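Local structure of putative transcription protein (Pseudomonas aeruginosa PAO1, 4GCV) at residues L46-A49 with P50-T54; M29-L33 with Q34-R38; G21-W24 with S25-M29. The protein is a putative transcriptional regulator of the HxlR-like helix-turn-helix family that probably binds DNA and may sense oxidative stress. The protein carries 2 engineered substitutions. All coordinates share one frame; numbering follows the deposited sequence.

Contact 1 (L46-A49 with P50-T54); sequences LDIA and PNMLT
Two N-H groups of the first turn of helix 50-62 converge on Ala49 O. Leu53 N donates the stronger bond, 3.0 Å to Ala49 O, in the carbonyl plane; Met52 N adds a weak, bent one from 3.2 Å to the same oxygen. Ala49 occupies the N-cap position, and Pro50, the next residue and the first of the helix, has no N-H to give. One turn on, Pro50 O is gripped twice: Thr54 N donates to Pro50 O from 2.9 Å, and Thr54 OG1 reaches it at 3.0 Å from above the carbonyl plane. Beside this polar start runs an apolar seam. Ile48 CG1 stands anti to the backbone N (chi1 168°) and sends CD1 against Met52 CG, a tight 3.4 Å, the chains crossing at about a right angle; Ile48 CG1 lies 4.1 Å from Leu53 CB. Leu53 continues onto Phe39 and Phe42 of helix 39-46. Asp47, with positive phi, is the first residue to leave helical geometry after helix 39-46, and its O accepts a bond from Arg155 of the second subunit. In this HxlR-like fold the short link between helices 39-46 and 50-62 is consistent with the turn of the helix-turn-helix, with 50-62 the probable recognition helix.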
loop_
_atom_site.group_PDB
_atom_site.type_symbol
_atom_site.label_atom_id
_atom_site.label_comp_id
_atom_site.label_asym_id
_atom_site.label_seq_id
_atom_site.Cartn_x
_atom_site.Cartn_y
_atom_site.Cartn_z
ATOM N N LEU B 46 -13.816 -8.633 14.140
ATOM C CA LEU B 46 -13.576 -7.228 13.785
ATOM C C LEU B 46 -14.615 -6.214 14.317
ATOM O O LEU B 46 -14.490 -4.983 14.171
ATOM C CB LEU B 46 -13.453 -7.144 12.270
ATOM C CG LEU B 46 -12.061 -7.159 11.595
ATOM C CD1 LEU B 46 -10.845 -7.695 12.447
ATOM C CD2 LEU B 46 -12.150 -7.788 10.276
ATOM N N ASP B 47 -15.653 -6.721 14.938
ATOM C CA ASP B 47 -16.760 -5.862 15.408
ATOM C C ASP B 47 -17.247 -4.869 14.365
ATOM O O ASP B 47 -17.343 -3.661 14.640
ATOM C CB ASP B 47 -16.411 -5.136 16.711
ATOM C CG ASP B 47 -17.627 -4.618 17.392
ATOM O OD1 ASP B 47 -18.688 -5.266 17.199
ATOM O OD2 ASP B 47 -17.542 -3.576 18.102
ATOM N N ILE B 48 -17.582 -5.389 13.186
ATOM C CA ILE B 48 -18.003 -4.583 12.049
ATOM C C ILE B 48 -19.418 -4.975 11.650
ATOM O O ILE B 48 -19.758 -6.157 11.637
ATOM C CB ILE B 48 -16.991 -4.772 10.873
ATOM C CG1 ILE B 48 -17.475 -4.207 9.522
ATOM C CG2 ILE B 48 -16.605 -6.268 10.664
ATOM C CD1 ILE B 48 -16.269 -4.125 8.518
ATOM N N ALA B 49 -20.247 -3.992 11.322
ATOM C CA ALA B 49 -21.590 -4.274 10.847
ATOM C C ALA B 49 -21.579 -5.052 9.517
ATOM O O ALA B 49 -20.711 -4.835 8.709
ATOM C CB ALA B 49 -22.410 -2.956 10.697
ATOM N N PRO B 50 -22.572 -5.928 9.302
ATOM C CA PRO B 50 -22.693 -6.830 8.142
ATOM C C PRO B 50 -22.614 -6.151 6.783
ATOM O O PRO B 50 -21.874 -6.619 5.916
ATOM C CB PRO B 50 -24.111 -7.412 8.297
ATOM C CG PRO B 50 -24.374 -7.342 9.740
ATOM C CD PRO B 50 -23.696 -6.106 10.239
ATOM N N ASN B 51 -23.396 -5.090 6.579
ATOM C CA ASN B 51 -23.481 -4.463 5.264
ATOM C C ASN B 51 -22.120 -3.956 4.857
ATOM O O ASN B 51 -21.767 -3.966 3.691
ATOM C CB ASN B 51 -24.502 -3.313 5.216
ATOM C CG ASN B 51 -25.935 -3.797 5.072
ATOM O OD1 ASN B 51 -26.198 -5.001 5.062
ATOM N ND2 ASN B 51 -26.873 -2.857 4.947
HETATM N N MSE B 52 -21.349 -3.508 5.823
HETATM C CA MSE B 52 -20.041 -2.974 5.512
HETATM C C MSE B 52 -18.997 -4.081 5.357
HETATM O O MSE B 52 -18.073 -3.987 4.522
HETATM C CB MSE B 52 -19.620 -2.031 6.613
HETATM C CG MSE B 52 -18.127 -1.971 6.747
HETATM SE SE MSE B 52 -17.511 -0.253 6.224
HETATM C CE MSE B 52 -17.982 0.688 7.896
ATOM N N LEU B 53 -19.137 -5.127 6.157
ATOM C CA LEU B 53 -18.260 -6.251 6.018
ATOM C C LEU B 53 -18.391 -6.819 4.568
ATOM O O LEU B 53 -17.398 -7.214 3.953
ATOM C CB LEU B 53 -18.580 -7.294 7.093
ATOM C CG LEU B 53 -17.779 -8.603 7.000
ATOM C CD1 LEU B 53 -16.265 -8.337 6.923
ATOM C CD2 LEU B 53 -18.077 -9.512 8.139
ATOM N N THR B 54 -19.618 -6.808 4.044
ATOM C CA THR B 54 -19.971 -7.444 2.803
ATOM C C THR B 54 -19.394 -6.631 1.658
ATOM O O THR B 54 -18.826 -7.193 0.691
ATOM C CB THR B 54 -21.518 -7.566 2.668
ATOM O OG1 THR B 54 -21.977 -8.542 3.600
ATOM C CG2 THR B 54 -21.959 -7.988 1.257
#

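Contact 2 (M29-L33 with Q34-R38); sequences MRDAL and QGLRR
The carboxamide of Gln34 lies over one face of the Arg30 guanidinium, with Gln34 CD 3.3 Å above that plane and offset toward its rim. The two planes are 70° apart, so the groups do not stack flat, and the donors facing each other, Gln34 NE2 and Arg30 NH2, form no hydrogen bond; the polar end of Arg30 is instead held through NE by Val142 O of the second subunit. Arg37 carries the other guanidinium. Gly35 O sits 3.8 Å above the centre of one of its faces, and water 1 lies in plane at the edge, accepting from Arg37 NH2 and donating 3.0 Å to Leu33 O. Bent at chi2 and chi3, the Arg37 chain folds back until NE donates to Leu36 O at 3.0 Å. Leu36 runs side by side with Asp31, its CD2 3.7 Å from Asp31 CG. On the backbone, Leu36 N bonds to Asp31 O at 3.0 Å and, nested inside, Gly35 N to Ala32 O at 3.1 Å. Gly35 has a positive phi of 108° that suits glycine, which has no CB to press on the preceding carbonyl. These two bonds and that phi make a Schellman motif, closing the C-terminus of helix 23-33 with a glycine just past its end.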
loop_
_atom_site.group_PDB
_atom_site.type_symbol
_atom_site.label_atom_id
_atom_site.label_comp_id
_atom_site.label_asym_id
_atom_site.label_seq_id
_atom_site.Cartn_x
_atom_site.Cartn_y
_atom_site.Cartn_z
HETATM N N MSE B 29 -7.892 -8.370 5.598
HETATM C CA MSE B 29 -6.808 -9.154 4.998
HETATM C C MSE B 29 -5.950 -9.835 6.059
HETATM O O MSE B 29 -5.657 -11.050 5.966
HETATM C CB MSE B 29 -5.971 -8.301 4.057
HETATM C CG MSE B 29 -6.697 -7.900 2.804
HETATM SE SE MSE B 29 -7.313 -9.574 1.841
HETATM C CE MSE B 29 -5.556 -9.953 1.086
ATOM N N ARG B 30 -5.573 -9.088 7.098
ATOM C CA ARG B 30 -4.838 -9.667 8.203
ATOM C C ARG B 30 -5.513 -10.908 8.792
ATOM O O ARG B 30 -4.877 -11.953 8.965
ATOM C CB ARG B 30 -4.653 -8.614 9.298
ATOM C CG ARG B 30 -3.744 -9.034 10.379
ATOM C CD ARG B 30 -3.655 -7.960 11.501
ATOM N NE ARG B 30 -2.953 -8.537 12.639
ATOM C CZ ARG B 30 -3.528 -9.333 13.534
ATOM N NH1 ARG B 30 -4.826 -9.621 13.426
ATOM N NH2 ARG B 30 -2.813 -9.854 14.537
ATOM N N ASP B 31 -6.798 -10.797 9.103
ATOM C CA ASP B 31 -7.525 -11.938 9.664
ATOM C C ASP B 31 -7.644 -13.072 8.665
ATOM O O ASP B 31 -7.605 -14.236 9.067
ATOM C CB ASP B 31 -8.956 -11.529 10.044
ATOM C CG ASP B 31 -9.049 -10.793 11.352
ATOM O OD1 ASP B 31 -8.181 -11.002 12.237
ATOM O OD2 ASP B 31 -10.036 -10.009 11.507
ATOM N N ALA B 32 -7.886 -12.758 7.391
ATOM C CA ALA B 32 -7.914 -13.820 6.366
ATOM C C ALA B 32 -6.553 -14.528 6.279
ATOM O O ALA B 32 -6.475 -15.720 6.203
ATOM C CB ALA B 32 -8.326 -13.255 5.028
ATOM N N LEU B 33 -5.474 -13.769 6.304
ATOM C CA LEU B 33 -4.143 -14.385 6.235
ATOM C C LEU B 33 -3.866 -15.217 7.474
ATOM O O LEU B 33 -3.147 -16.186 7.379
ATOM C CB LEU B 33 -3.061 -13.322 6.067
ATOM C CG LEU B 33 -3.252 -12.738 4.666
ATOM C CD1 LEU B 33 -2.612 -11.383 4.604
ATOM C CD2 LEU B 33 -2.681 -13.697 3.589
ATOM N N GLN B 34 -4.471 -14.874 8.621
ATOM C CA GLN B 34 -4.309 -15.681 9.837
ATOM C C GLN B 34 -5.254 -16.898 9.919
ATOM O O GLN B 34 -5.301 -17.578 10.954
ATOM C CB GLN B 34 -4.540 -14.820 11.069
ATOM C CG GLN B 34 -3.421 -13.836 11.407
ATOM C CD GLN B 34 -3.752 -12.989 12.669
ATOM O OE1 GLN B 34 -4.893 -13.012 13.192
ATOM N NE2 GLN B 34 -2.756 -12.243 13.157
ATOM N N GLY B 35 -6.040 -17.152 8.884
ATOM C CA GLY B 35 -6.920 -18.321 8.902
ATOM C C GLY B 35 -8.430 -18.119 9.064
ATOM O O GLY B 35 -9.194 -19.067 8.911
ATOM N N LEU B 36 -8.882 -16.900 9.339
ATOM C CA LEU B 36 -10.336 -16.642 9.397
ATOM C C LEU B 36 -10.994 -16.787 8.014
ATOM O O LEU B 36 -10.411 -16.366 7.037
ATOM C CB LEU B 36 -10.570 -15.251 9.962
ATOM C CG LEU B 36 -10.945 -15.281 11.438
ATOM C CD1 LEU B 36 -10.189 -16.359 12.227
ATOM C CD2 LEU B 36 -10.855 -13.883 12.129
ATOM N N ARG B 37 -12.194 -17.354 7.936
ATOM C CA ARG B 37 -12.794 -17.765 6.645
ATOM C C ARG B 37 -14.236 -17.329 6.506
ATOM O O ARG B 37 -14.651 -16.923 5.435
ATOM C CB ARG B 37 -12.871 -19.322 6.498
ATOM C CG ARG B 37 -11.590 -20.125 6.335
ATOM C CD ARG B 37 -10.845 -19.870 5.024
ATOM N NE ARG B 37 -9.961 -18.722 5.185
ATOM C CZ ARG B 37 -8.627 -18.745 5.112
ATOM N NH1 ARG B 37 -7.984 -19.875 4.840
ATOM N NH2 ARG B 37 -7.950 -17.603 5.312
ATOM N N ARG B 38 -15.016 -17.529 7.563
ATOM C CA ARG B 38 -16.474 -17.399 7.489
ATOM C C ARG B 38 -16.954 -16.009 7.865
ATOM O O ARG B 38 -16.380 -15.370 8.732
ATOM C CB ARG B 38 -17.125 -18.442 8.362
ATOM C CG ARG B 38 -17.093 -19.807 7.672
ATOM C CD ARG B 38 -16.598 -20.907 8.599
ATOM N NE ARG B 38 -17.080 -20.778 9.976
ATOM C CZ ARG B 38 -16.471 -21.315 11.040
ATOM N NH1 ARG B 38 -15.338 -22.014 10.887
ATOM N NH2 ARG B 38 -16.984 -21.146 12.262
HETATM O O HOH W 1 -4.687 -17.896 5.389
#

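Contact 3 (G21-W24 with S25-M29); sequences GEWW and SILIM
Leu27 lies against both indoles, Trp23 and Trp24. Its CD1 rests over one face of Trp23, 3.4 Å above the ring plane and offset toward the rim beside CE2 and CZ2. Against Trp24 the same methyl comes in at a slant, 3.9 Å from Trp24 CZ3. The indoles part at their first torsion: Trp23 CG is anti to the backbone N (chi1 174°), while Trp24 CG is anti to the carbonyl carbon (chi1 -68°). They still meet, Trp23 CD1 lying 3.9 Å above one face of the Trp24 ring, offset toward the rim. Ile26 lays CD1 against Glu22 CB at 3.7 Å, and both residues pack on Phe96 of helix 84-101. Ile28 turns its CG1 branch back over Trp24 O and reaches Leu57 of helix 50-62. Three i to i+4 backbone bonds set the spacing of these side chains: Ile26 N to Glu22 O, Leu27 N to Trp23 O, and Ile28 N to Trp24 O at 2.8 Å, the last almost straight at 176°. Ser25 N still faces the start of the helix, where water 2 accepts from it at 2.9 Å and donates to Gly21 O at 3.2 Å. Beyond, Trp23 packs on Leu17 of helix 12-19 and on Met152 of the second subunit. The Glu22 carboxylate binds glycerol, probably from the crystallisation liquor, and OE2 comes close to Glu22 OE2 of the second subunit. The chemistry is thus divided. The aromatic-aliphatic side is probably held by dispersion, with a CH-pi contact from Leu27 CD1 to the Trp23 face, and it joins helix 23-33 to helices 12-19 and 50-62 and to the second subunit. The paired carboxylates, by contrast, would repel each other if both were ionised, which could raise their affinity for protons.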
loop_
_atom_site.group_PDB
_atom_site.type_symbol
_atom_site.label_atom_id
_atom_site.label_comp_id
_atom_site.label_asym_id
_atom_site.label_seq_id
_atom_site.Cartn_x
_atom_site.Cartn_y
_atom_site.Cartn_z
ATOM N N GLY B 21 -8.413 5.126 2.879
ATOM C CA GLY B 21 -9.280 4.033 2.358
ATOM C C GLY B 21 -8.798 2.593 2.532
ATOM O O GLY B 21 -9.342 1.696 1.875
ATOM N N GLU B 22 -7.842 2.340 3.445
ATOM C CA GLU B 22 -7.301 0.980 3.677
ATOM C C GLU B 22 -7.496 0.311 5.038
ATOM O O GLU B 22 -7.050 -0.812 5.226
ATOM C CB GLU B 22 -5.775 0.977 3.481
ATOM C CG GLU B 22 -5.350 1.366 2.109
ATOM C CD GLU B 22 -5.739 0.339 1.056
ATOM O OE1 GLU B 22 -5.830 -0.896 1.326
ATOM O OE2 GLU B 22 -5.939 0.819 -0.051
ATOM N N TRP B 23 -8.094 0.985 5.999
ATOM C CA TRP B 23 -8.167 0.464 7.359
ATOM C C TRP B 23 -8.862 -0.898 7.476
ATOM O O TRP B 23 -8.250 -1.842 7.920
ATOM C CB TRP B 23 -8.786 1.531 8.288
ATOM C CG TRP B 23 -9.049 1.050 9.705
ATOM C CD1 TRP B 23 -10.270 0.868 10.290
ATOM C CD2 TRP B 23 -8.071 0.740 10.717
ATOM N NE1 TRP B 23 -10.115 0.469 11.602
ATOM C CE2 TRP B 23 -8.779 0.356 11.879
ATOM C CE3 TRP B 23 -6.669 0.709 10.740
ATOM C CZ2 TRP B 23 -8.130 -0.042 13.061
ATOM C CZ3 TRP B 23 -6.026 0.332 11.917
ATOM C CH2 TRP B 23 -6.757 -0.048 13.055
ATOM N N TRP B 24 -10.137 -0.969 7.091
ATOM C CA TRP B 24 -10.867 -2.222 7.037
ATOM C C TRP B 24 -10.241 -3.276 6.129
ATOM O O TRP B 24 -10.129 -4.413 6.531
ATOM C CB TRP B 24 -12.316 -1.961 6.640
ATOM C CG TRP B 24 -13.007 -1.243 7.705
ATOM C CD1 TRP B 24 -13.452 0.057 7.668
ATOM C CD2 TRP B 24 -13.271 -1.721 9.014
ATOM N NE1 TRP B 24 -13.999 0.400 8.868
ATOM C CE2 TRP B 24 -13.912 -0.671 9.717
ATOM C CE3 TRP B 24 -13.039 -2.934 9.672
ATOM C CZ2 TRP B 24 -14.346 -0.810 11.040
ATOM C CZ3 TRP B 24 -13.446 -3.065 10.991
ATOM C CH2 TRP B 24 -14.107 -2.012 11.655
ATOM N N SER B 25 -9.763 -2.907 4.944
ATOM C CA SER B 25 -9.028 -3.885 4.111
ATOM C C SER B 25 -7.854 -4.462 4.882
ATOM O O SER B 25 -7.587 -5.653 4.818
ATOM C CB SER B 25 -8.482 -3.244 2.844
ATOM O OG SER B 25 -9.522 -2.727 2.068
ATOM N N ILE B 26 -7.152 -3.624 5.637
ATOM C CA ILE B 26 -5.994 -4.145 6.365
ATOM C C ILE B 26 -6.408 -5.105 7.432
ATOM O O ILE B 26 -5.783 -6.125 7.616
ATOM C CB ILE B 26 -5.155 -3.011 6.925
ATOM C CG1 ILE B 26 -4.421 -2.323 5.770
ATOM C CG2 ILE B 26 -4.188 -3.494 8.013
ATOM C CD1 ILE B 26 -3.992 -0.881 6.170
ATOM N N LEU B 27 -7.507 -4.811 8.115
ATOM C CA LEU B 27 -7.926 -5.630 9.228
ATOM C C LEU B 27 -8.457 -6.943 8.702
ATOM O O LEU B 27 -8.109 -7.999 9.200
ATOM C CB LEU B 27 -8.963 -4.871 10.080
ATOM C CG LEU B 27 -8.443 -3.736 10.967
ATOM C CD1 LEU B 27 -9.606 -3.223 11.822
ATOM C CD2 LEU B 27 -7.300 -4.206 11.911
ATOM N N ILE B 28 -9.285 -6.887 7.664
ATOM C CA ILE B 28 -9.827 -8.107 7.078
ATOM C C ILE B 28 -8.746 -8.972 6.418
ATOM O O ILE B 28 -8.652 -10.186 6.686
ATOM C CB ILE B 28 -10.961 -7.775 6.069
ATOM C CG1 ILE B 28 -12.104 -7.038 6.769
ATOM C CG2 ILE B 28 -11.487 -9.022 5.396
ATOM C CD1 ILE B 28 -12.988 -6.245 5.780
HETATM N N MSE B 29 -7.892 -8.370 5.598
HETATM C CA MSE B 29 -6.808 -9.154 4.998
HETATM C C MSE B 29 -5.950 -9.835 6.059
HETATM O O MSE B 29 -5.657 -11.050 5.966
HETATM C CB MSE B 29 -5.971 -8.301 4.057
HETATM C CG MSE B 29 -6.697 -7.900 2.804
HETATM SE SE MSE B 29 -7.313 -9.574 1.841
HETATM C CE MSE B 29 -5.556 -9.953 1.086
HETATM O O HOH W 2 -10.679 -0.356 3.955
#

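Overall arrangement
Contacts 3 and 2 lie in series on helix 23-33, at its start and its end, and share Met29; contact 1 is the turn joining helices 39-46 and 50-62. Contact 3 is the most apolar, half of its touching residues buried and its centre about 7 Å from that of the chain. Contact 1, its centre about 18 Å from the chain's, has more exposed than buried residues, mostly backbone capping and a thin hydrophobic seam. Contact 2 is intermediate, a polar helix end with guanidinium groups around it. Contacts 1 and 3 meet directly, with Leu46 CD2 3.6 Å from Ile28 CG1 and Ile48 CD1 3.6 Å from Trp24 CE3. All three also touch the second subunit.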